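PDB 4XBZ: EvdO1 from Micromonospora carbonacea, which probably catalyses an oxidative cyclization in orthosomycin biosynthesis, as a metal-dependent oxygenase of the phytanoyl-CoA dioxygenase family built on a double-stranded beta-helix. Local coordinates for residues A[61-66]-A[122-127]; A[82-87]-A[102-107]; A[192-197]-A[252-257]. All coordinates share one frame; numbering follows the deposited sequence.

Contact 1: A[61-66]-A[122-127]; sequences RGLLTP and AGHPLL
The imidazole of H124 meets L63 through its pi face and through NE2. The methyl CD1 of L63 lies over one face, displaced toward the rim and 4.1 Å from the ring centroid, a CH-pi contact. H124 NE2 gives a weak hydrogen bond to L63 O at 3.3 Å; this oxygen lies well out of the ring plane, on the side of CD1, which suits the poor N-H...O angle of 124°. The same methyl, L63 CD1, also packs on CB of L126 at 3.9 Å, while CD2 of L64 comes obliquely to CD2 of H124 at 3.6 Å. The imidazole is also held as the N-cap of helix 125-134. With CG anti to the backbone N (chi1 -169°), H124 folds ND1 back to accept L126 N at 3.1 Å, and this donor lies in the ring plane. On the loop side, a water joins NE2 to T65 N. L63 O has a second, charged donor in R40 NH2. The loop between strand 57-61 and helix 66-86 thereby lies against the first turn of helix 125-134, with L63, L64 and L127 resting on I183 of strand 179-184 and R292 of helix 275-293 touching H124.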
loop_
_atom_site.group_PDB
_atom_site.type_symbol
_atom_site.label_atom_id
_atom_site.label_comp_id
_atom_site.label_asym_id
_atom_site.label_seq_id
_atom_site.Cartn_x
_atom_site.Cartn_y
_atom_site.Cartn_z
ATOM N N ARG A 61 -9.308 -3.025 16.308
ATOM C CA ARG A 61 -9.733 -3.190 17.705
ATOM C C ARG A 61 -8.580 -3.625 18.604
ATOM O O ARG A 61 -7.720 -4.395 18.185
ATOM C CB ARG A 61 -10.870 -4.216 17.832
ATOM C CG ARG A 61 -12.118 -3.906 17.026
ATOM C CD ARG A 61 -12.834 -2.657 17.500
ATOM N NE ARG A 61 -14.095 -2.481 16.768
ATOM C CZ ARG A 61 -14.884 -1.411 16.857
ATOM N NH1 ARG A 61 -14.557 -0.396 17.660
ATOM N NH2 ARG A 61 -16.002 -1.357 16.132
ATOM N N GLY A 62 -8.571 -3.126 19.839
ATOM C CA GLY A 62 -7.598 -3.549 20.838
ATOM C C GLY A 62 -6.124 -3.329 20.528
ATOM O O GLY A 62 -5.293 -4.189 20.823
ATOM N N LEU A 63 -5.789 -2.184 19.942
ATOM C CA LEU A 63 -4.393 -1.860 19.655
ATOM C C LEU A 63 -3.565 -1.802 20.940
ATOM O O LEU A 63 -2.465 -2.344 21.006
ATOM C CB LEU A 63 -4.282 -0.530 18.900
ATOM C CG LEU A 63 -2.848 -0.028 18.689
ATOM C CD1 LEU A 63 -2.091 -0.912 17.728
ATOM C CD2 LEU A 63 -2.821 1.432 18.234
ATOM N N LEU A 64 -4.114 -1.168 21.968
ATOM C CA LEU A 64 -3.363 -0.930 23.197
ATOM C C LEU A 64 -3.723 -1.911 24.306
ATOM O O LEU A 64 -4.888 -2.298 24.448
ATOM C CB LEU A 64 -3.600 0.498 23.691
ATOM C CG LEU A 64 -3.306 1.643 22.728
ATOM C CD1 LEU A 64 -3.717 2.970 23.357
ATOM C CD2 LEU A 64 -1.839 1.650 22.374
ATOM N N THR A 65 -2.720 -2.304 25.091
ATOM C CA THR A 65 -2.998 -2.923 26.389
ATOM C C THR A 65 -3.756 -1.934 27.280
ATOM O O THR A 65 -3.691 -0.719 27.063
ATOM C CB THR A 65 -1.714 -3.363 27.133
ATOM O OG1 THR A 65 -0.932 -2.212 27.482
ATOM C CG2 THR A 65 -0.903 -4.320 26.294
ATOM N N PRO A 66 -4.490 -2.448 28.281
ATOM C CA PRO A 66 -5.142 -1.589 29.282
ATOM C C PRO A 66 -4.183 -0.603 29.960
ATOM O O PRO A 66 -4.524 0.573 30.097
ATOM C CB PRO A 66 -5.701 -2.599 30.289
ATOM C CG PRO A 66 -6.031 -3.785 29.442
ATOM C CD PRO A 66 -4.916 -3.856 28.411
ATOM N N ALA A 122 4.229 6.419 19.734
ATOM C CA ALA A 122 4.604 6.656 18.354
ATOM C C ALA A 122 5.589 5.606 17.846
ATOM O O ALA A 122 5.851 5.541 16.653
ATOM C CB ALA A 122 5.179 8.072 18.186
ATOM N N GLY A 123 6.117 4.776 18.741
ATOM C CA GLY A 123 6.961 3.659 18.340
ATOM C C GLY A 123 6.308 2.298 18.511
ATOM O O GLY A 123 6.973 1.267 18.428
ATOM N N HIS A 124 5.001 2.301 18.769
ATOM C CA HIS A 124 4.224 1.078 18.998
ATOM C C HIS A 124 4.317 0.128 17.806
ATOM O O HIS A 124 3.846 0.455 16.715
ATOM C CB HIS A 124 2.761 1.438 19.283
ATOM C CG HIS A 124 1.927 0.300 19.795
ATOM N ND1 HIS A 124 1.826 -0.912 19.140
ATOM C CD2 HIS A 124 1.125 0.205 20.884
ATOM C CE1 HIS A 124 1.008 -1.706 19.809
ATOM N NE2 HIS A 124 0.567 -1.053 20.870
ATOM N N PRO A 125 4.896 -1.067 18.028
ATOM C CA PRO A 125 5.272 -2.021 16.978
ATOM C C PRO A 125 4.084 -2.611 16.209
ATOM O O PRO A 125 4.264 -2.940 15.036
ATOM C CB PRO A 125 6.016 -3.113 17.754
ATOM C CG PRO A 125 5.425 -3.054 19.135
ATOM C CD PRO A 125 5.124 -1.613 19.380
ATOM N N LEU A 126 2.904 -2.735 16.826
ATOM C CA LEU A 126 1.735 -3.207 16.086
ATOM C C LEU A 126 1.241 -2.104 15.148
ATOM O O LEU A 126 0.906 -2.356 13.981
ATOM C CB LEU A 126 0.613 -3.656 17.031
ATOM C CG LEU A 126 0.863 -4.923 17.858
ATOM C CD1 LEU A 126 -0.409 -5.411 18.560
ATOM C CD2 LEU A 126 1.484 -6.042 17.018
ATOM N N LEU A 127 1.207 -0.877 15.662
ATOM C CA LEU A 127 0.865 0.284 14.843
ATOM C C LEU A 127 1.794 0.396 13.616
ATOM O O LEU A 127 1.331 0.457 12.468
ATOM C CB LEU A 127 0.923 1.558 15.690
ATOM C CG LEU A 127 0.716 2.912 15.014
ATOM C CD1 LEU A 127 -0.556 2.934 14.189
ATOM C CD2 LEU A 127 0.712 4.059 16.050
HETATM O O HOH W 1 -0.179 -1.574 23.961
#

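Contact 2: A[82-87]-A[102-107]; sequences RAWSTR and GAAPVR
A83, near the C-terminal end of helix 66-86, stands with its CA 6.8 Å from that of P105, where strand 105-109 begins, and no hydrogen bond links the two segments. P105 CD sits over one face of W84, displaced toward the rim of the indole but only 15° off the normal of the six-membered ring and 3.5 Å from its centroid, a CH-pi contact. W84 CG beside the backbone N (chi1 -77°) carries the indole from the flank of the helix across to the strand. W84 CH2 reaches CB of A104 at 3.5 Å, and W84 CZ3 passes 3.7 Å from A103 O. On the helix side, A83 CB lies 4.1 Å from P105 CG. The last turn of helix 66-86 thus packs on the start of strand 105-109, next to the outermost strand 92-94 of the eight-stranded sheet, whose T92 and W94 also touch the proline; V106 and R107 form a classic beta bulge opposite V93. Aromatic and aliphatic carbon carry this contact; such dispersion forces depend on close fit more than on exact angles, and the methylene next to the proline nitrogen, slightly electron-poor, is well suited to face an electron-rich indole.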
loop_
_atom_site.group_PDB
_atom_site.type_symbol
_atom_site.label_atom_id
_atom_site.label_comp_id
_atom_site.label_asym_id
_atom_site.label_seq_id
_atom_site.Cartn_x
_atom_site.Cartn_y
_atom_site.Cartn_z
ATOM N N ARG A 82 -2.753 21.648 30.683
ATOM C CA ARG A 82 -1.731 22.638 30.359
ATOM C C ARG A 82 -2.263 23.731 29.442
ATOM O O ARG A 82 -2.002 24.915 29.660
ATOM C CB ARG A 82 -0.529 21.953 29.710
ATOM C CG ARG A 82 0.384 22.877 28.916
ATOM C CD ARG A 82 1.524 22.084 28.286
ATOM N NE ARG A 82 2.498 22.948 27.632
ATOM C CZ ARG A 82 3.616 22.507 27.067
ATOM N NH1 ARG A 82 3.906 21.205 27.081
ATOM N NH2 ARG A 82 4.445 23.366 26.489
ATOM N N ALA A 83 -3.026 23.335 28.427
ATOM C CA ALA A 83 -3.529 24.292 27.454
ATOM C C ALA A 83 -4.437 25.317 28.115
ATOM O O ALA A 83 -4.367 26.503 27.803
ATOM C CB ALA A 83 -4.263 23.578 26.331
ATOM N N TRP A 84 -5.275 24.850 29.037
ATOM C CA TRP A 84 -6.166 25.721 29.785
ATOM C C TRP A 84 -5.419 26.656 30.728
ATOM O O TRP A 84 -5.743 27.844 30.822
ATOM C CB TRP A 84 -7.165 24.899 30.597
ATOM C CG TRP A 84 -8.290 24.310 29.813
ATOM C CD1 TRP A 84 -8.514 22.984 29.568
ATOM C CD2 TRP A 84 -9.360 25.020 29.183
ATOM N NE1 TRP A 84 -9.662 22.824 28.839
ATOM C CE2 TRP A 84 -10.202 24.058 28.582
ATOM C CE3 TRP A 84 -9.692 26.369 29.072
ATOM C CZ2 TRP A 84 -11.360 24.408 27.880
ATOM C CZ3 TRP A 84 -10.837 26.713 28.369
ATOM C CH2 TRP A 84 -11.657 25.737 27.784
ATOM N N SER A 85 -4.440 26.111 31.442
ATOM C CA SER A 85 -3.660 26.894 32.399
ATOM C C SER A 85 -2.972 28.090 31.747
ATOM O O SER A 85 -2.871 29.149 32.358
ATOM C CB SER A 85 -2.591 26.033 33.082
ATOM O OG SER A 85 -3.163 24.960 33.807
ATOM N N THR A 86 -2.508 27.915 30.512
ATOM C CA THR A 86 -1.624 28.896 29.896
ATOM C C THR A 86 -2.333 29.840 28.943
ATOM O O THR A 86 -1.924 30.992 28.782
ATOM C CB THR A 86 -0.485 28.226 29.114
ATOM O OG1 THR A 86 -1.004 27.654 27.911
ATOM C CG2 THR A 86 0.180 27.141 29.950
ATOM N N ARG A 87 -3.388 29.347 28.309
ATOM C CA ARG A 87 -4.023 30.066 27.219
ATOM C C ARG A 87 -2.970 30.527 26.232
ATOM O O ARG A 87 -2.981 31.668 25.757
ATOM C CB ARG A 87 -4.834 31.230 27.752
ATOM C CG ARG A 87 -5.808 30.755 28.770
ATOM C CD ARG A 87 -6.767 31.803 29.238
ATOM N NE ARG A 87 -7.616 31.158 30.228
ATOM C CZ ARG A 87 -8.752 30.529 29.946
ATOM N NH1 ARG A 87 -9.223 30.513 28.703
ATOM N NH2 ARG A 87 -9.431 29.944 30.922
ATOM N N GLY A 102 -15.604 31.889 26.659
ATOM C CA GLY A 102 -16.040 30.675 25.986
ATOM C C GLY A 102 -15.028 30.094 25.007
ATOM O O GLY A 102 -15.204 28.981 24.535
ATOM N N ALA A 103 -13.977 30.848 24.696
ATOM C CA ALA A 103 -12.877 30.326 23.884
ATOM C C ALA A 103 -12.329 29.038 24.502
ATOM O O ALA A 103 -12.150 28.957 25.713
ATOM C CB ALA A 103 -11.765 31.370 23.747
ATOM N N ALA A 104 -12.081 28.023 23.682
ATOM C CA ALA A 104 -11.535 26.771 24.196
ATOM C C ALA A 104 -10.478 26.210 23.248
ATOM O O ALA A 104 -10.461 26.559 22.074
ATOM C CB ALA A 104 -12.638 25.779 24.411
ATOM N N PRO A 105 -9.566 25.368 23.765
ATOM C CA PRO A 105 -8.608 24.675 22.894
ATOM C C PRO A 105 -9.222 23.395 22.330
ATOM O O PRO A 105 -9.983 22.740 23.042
ATOM C CB PRO A 105 -7.446 24.355 23.835
ATOM C CG PRO A 105 -8.125 24.159 25.183
ATOM C CD PRO A 105 -9.328 25.077 25.194
ATOM N N VAL A 106 -8.896 23.044 21.088
ATOM C CA VAL A 106 -9.479 21.864 20.456
ATOM C C VAL A 106 -8.408 20.924 19.897
ATOM O O VAL A 106 -8.706 19.768 19.560
ATOM C CB VAL A 106 -10.459 22.253 19.315
ATOM C CG1 VAL A 106 -11.746 22.858 19.894
ATOM C CG2 VAL A 106 -9.804 23.219 18.352
ATOM N N ARG A 107 -7.172 21.417 19.801
ATOM C CA ARG A 107 -6.082 20.605 19.277
ATOM C C ARG A 107 -4.730 21.075 19.781
ATOM O O ARG A 107 -4.425 22.271 19.779
ATOM C CB ARG A 107 -6.109 20.611 17.743
ATOM C CG ARG A 107 -5.069 19.731 17.048
ATOM C CD ARG A 107 -5.208 19.865 15.528
ATOM N NE ARG A 107 -4.040 19.373 14.790
ATOM C CZ ARG A 107 -4.081 18.475 13.798
ATOM N NH1 ARG A 107 -5.242 17.937 13.425
ATOM N NH2 ARG A 107 -2.958 18.095 13.186
#

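Contact 3: A[192-197]-A[252-257]; sequences NCVWCI and KQRRVI
In N192, CG stands anti to the backbone N (chi1 -165°), extending the amide toward 252-257, while R254 is bent at chi2 and chi3, the latter almost eclipsed at 14°, and curls back so that the two side chains lie alongside each other, running antiparallel. The outcome is a nearly straight hydrogen bond from R254 NH1 to N192 OD1, 3.1 Å long with an N-H...O angle of 176°. The acceptor lies at the edge of the guanidinium, in its plane, whereas the donor is tilted well out of the carbonyl plane; the two flat groups are nearly perpendicular. CD of R254 also presses on OD1 of N192 at 3.1 Å. The topology is that of the double-stranded beta-helix: strand 194-196 belongs to the four-stranded sheet, whose strands 157-160 and 244-246 supply the nickel ligands H160 and H244, and strand 256-263 to the larger one, so the contact joins the chain leading into a strand of each sheet. V194, whose CG2 is 4.4 Å from R254 NH2, has its side chain about 7 Å from the metal and touches Y184, which R254 also touches. The other amide atom, N192 ND2, lies 3.8 Å from both CB and CD of K252. A water accepts from K252 NZ at 3.0 Å and, weakly, from that same amide nitrogen.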
loop_
_atom_site.group_PDB
_atom_site.type_symbol
_atom_site.label_atom_id
_atom_site.label_comp_id
_atom_site.label_asym_id
_atom_site.label_seq_id
_atom_site.Cartn_x
_atom_site.Cartn_y
_atom_site.Cartn_z
ATOM N N ASN A 192 -22.024 9.859 18.831
ATOM C CA ASN A 192 -20.931 10.841 18.926
ATOM C C ASN A 192 -19.608 10.269 18.398
ATOM O O ASN A 192 -18.760 9.833 19.176
ATOM C CB ASN A 192 -20.751 11.317 20.376
ATOM C CG ASN A 192 -19.891 12.600 20.488
ATOM O OD1 ASN A 192 -19.135 12.949 19.577
ATOM N ND2 ASN A 192 -20.012 13.294 21.613
ATOM N N CYS A 193 -19.437 10.282 17.077
ATOM C CA CYS A 193 -18.303 9.622 16.420
ATOM C C CYS A 193 -18.048 10.190 15.024
ATOM O O CYS A 193 -18.785 11.070 14.561
ATOM C CB CYS A 193 -18.528 8.102 16.319
ATOM S SG CYS A 193 -19.878 7.549 15.182
ATOM N N VAL A 194 -17.002 9.684 14.364
ATOM C CA VAL A 194 -16.678 10.077 12.994
ATOM C C VAL A 194 -17.490 9.272 11.996
ATOM O O VAL A 194 -17.714 8.074 12.194
ATOM C CB VAL A 194 -15.176 9.863 12.654
ATOM C CG1 VAL A 194 -14.845 10.485 11.311
ATOM C CG2 VAL A 194 -14.291 10.436 13.733
ATOM N N TRP A 195 -17.907 9.921 10.914
ATOM C CA TRP A 195 -18.568 9.219 9.820
ATOM C C TRP A 195 -17.746 9.403 8.546
ATOM O O TRP A 195 -17.059 10.402 8.369
ATOM C CB TRP A 195 -20.003 9.721 9.612
ATOM C CG TRP A 195 -20.923 9.484 10.784
ATOM C CD1 TRP A 195 -20.923 10.153 11.969
ATOM C CD2 TRP A 195 -21.989 8.525 10.868
ATOM N NE1 TRP A 195 -21.906 9.669 12.790
ATOM C CE2 TRP A 195 -22.575 8.666 12.143
ATOM C CE3 TRP A 195 -22.496 7.556 9.998
ATOM C CZ2 TRP A 195 -23.646 7.879 12.569
ATOM C CZ3 TRP A 195 -23.557 6.772 10.422
ATOM C CH2 TRP A 195 -24.126 6.943 11.694
ATOM N N CYS A 196 -17.804 8.438 7.649
ATOM C CA CYS A 196 -17.081 8.621 6.407
ATOM C C CYS A 196 -17.808 7.984 5.246
ATOM O O CYS A 196 -18.657 7.109 5.439
ATOM C CB CYS A 196 -15.675 8.054 6.531
ATOM S SG CYS A 196 -15.669 6.334 6.921
ATOM N N ILE A 197 -17.480 8.435 4.039
ATOM C CA ILE A 197 -18.036 7.822 2.840
ATOM C C ILE A 197 -17.032 6.846 2.226
ATOM O O ILE A 197 -16.056 7.262 1.593
ATOM C CB ILE A 197 -18.455 8.880 1.811
ATOM C CG1 ILE A 197 -19.511 9.800 2.431
ATOM C CG2 ILE A 197 -18.982 8.198 0.532
ATOM C CD1 ILE A 197 -19.809 11.030 1.636
ATOM N N LYS A 252 -19.292 15.009 25.824
ATOM C CA LYS A 252 -18.149 14.102 25.838
ATOM C C LYS A 252 -16.911 14.802 25.320
ATOM O O LYS A 252 -16.989 15.520 24.326
ATOM C CB LYS A 252 -18.420 12.857 24.999
ATOM C CG LYS A 252 -19.640 12.058 25.407
ATOM C CD LYS A 252 -19.842 10.853 24.482
ATOM C CE LYS A 252 -21.025 10.009 24.942
ATOM N NZ LYS A 252 -22.138 10.904 25.386
ATOM N N GLN A 253 -15.764 14.590 25.967
ATOM C CA GLN A 253 -14.569 15.312 25.543
ATOM C C GLN A 253 -13.921 14.682 24.294
ATOM O O GLN A 253 -13.219 15.370 23.536
ATOM C CB GLN A 253 -13.548 15.419 26.685
ATOM C CG GLN A 253 -12.564 16.582 26.478
ATOM C CD GLN A 253 -11.538 16.713 27.595
ATOM O OE1 GLN A 253 -11.046 15.709 28.129
ATOM N NE2 GLN A 253 -11.212 17.963 27.959
ATOM N N ARG A 254 -14.166 13.393 24.084
ATOM C CA ARG A 254 -13.789 12.712 22.836
ATOM C C ARG A 254 -12.366 13.042 22.379
ATOM O O ARG A 254 -12.166 13.753 21.403
ATOM C CB ARG A 254 -14.790 13.061 21.731
ATOM C CG ARG A 254 -16.198 12.557 22.007
ATOM C CD ARG A 254 -16.680 11.668 20.890
ATOM N NE ARG A 254 -15.575 11.283 20.033
ATOM C CZ ARG A 254 -15.501 11.540 18.732
ATOM N NH1 ARG A 254 -16.488 12.151 18.101
ATOM N NH2 ARG A 254 -14.425 11.170 18.068
ATOM N N ARG A 255 -11.382 12.541 23.109
ATOM C CA ARG A 255 -9.994 12.810 22.774
ATOM C C ARG A 255 -9.446 11.744 21.818
ATOM O O ARG A 255 -9.561 10.539 22.077
ATOM C CB ARG A 255 -9.139 12.878 24.048
ATOM C CG ARG A 255 -9.662 13.844 25.125
ATOM C CD ARG A 255 -9.056 13.530 26.486
ATOM N NE ARG A 255 -9.397 12.192 26.967
ATOM C CZ ARG A 255 -8.714 11.537 27.901
ATOM N NH1 ARG A 255 -7.641 12.101 28.452
ATOM N NH2 ARG A 255 -9.089 10.313 28.272
ATOM N N VAL A 256 -8.842 12.205 20.723
ATOM C CA VAL A 256 -8.177 11.322 19.775
ATOM C C VAL A 256 -6.758 11.809 19.463
ATOM O O VAL A 256 -6.555 12.980 19.142
ATOM C CB VAL A 256 -8.960 11.208 18.447
ATOM C CG1 VAL A 256 -8.203 10.303 17.459
ATOM C CG2 VAL A 256 -10.363 10.672 18.686
ATOM N N ILE A 257 -5.789 10.905 19.566
ATOM C CA ILE A 257 -4.414 11.181 19.169
ATOM C C ILE A 257 -4.203 10.745 17.719
ATOM O O ILE A 257 -4.405 9.572 17.399
ATOM C CB ILE A 257 -3.409 10.450 20.084
ATOM C CG1 ILE A 257 -3.311 11.147 21.435
ATOM C CG2 ILE A 257 -2.024 10.398 19.458
ATOM C CD1 ILE A 257 -2.468 10.386 22.430
HETATM O O HOH W 2 -23.027 12.605 23.100
#

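Overall arrangement
Three contacts illustrate how a double-stranded beta-helix is joined to its helices and how its two sheets are joined to each other. Contact 2 falls within the span of chain between the segments of contact 1, and helix 66-86 runs from the loop of one to the indole of the other; their centres are 28 Å apart. Contact 3, later in the chain, has its centre 19 Å from that of each. Contacts 2 and 3 come within about 5 Å at their nearest atoms without touching, and both reach the eight-stranded sheet. Of the three, contact 3 adjoins the nickel site of H160, D162 and H244, through V194; a glycerol bound about 6 Å from that side chain may mark the pocket.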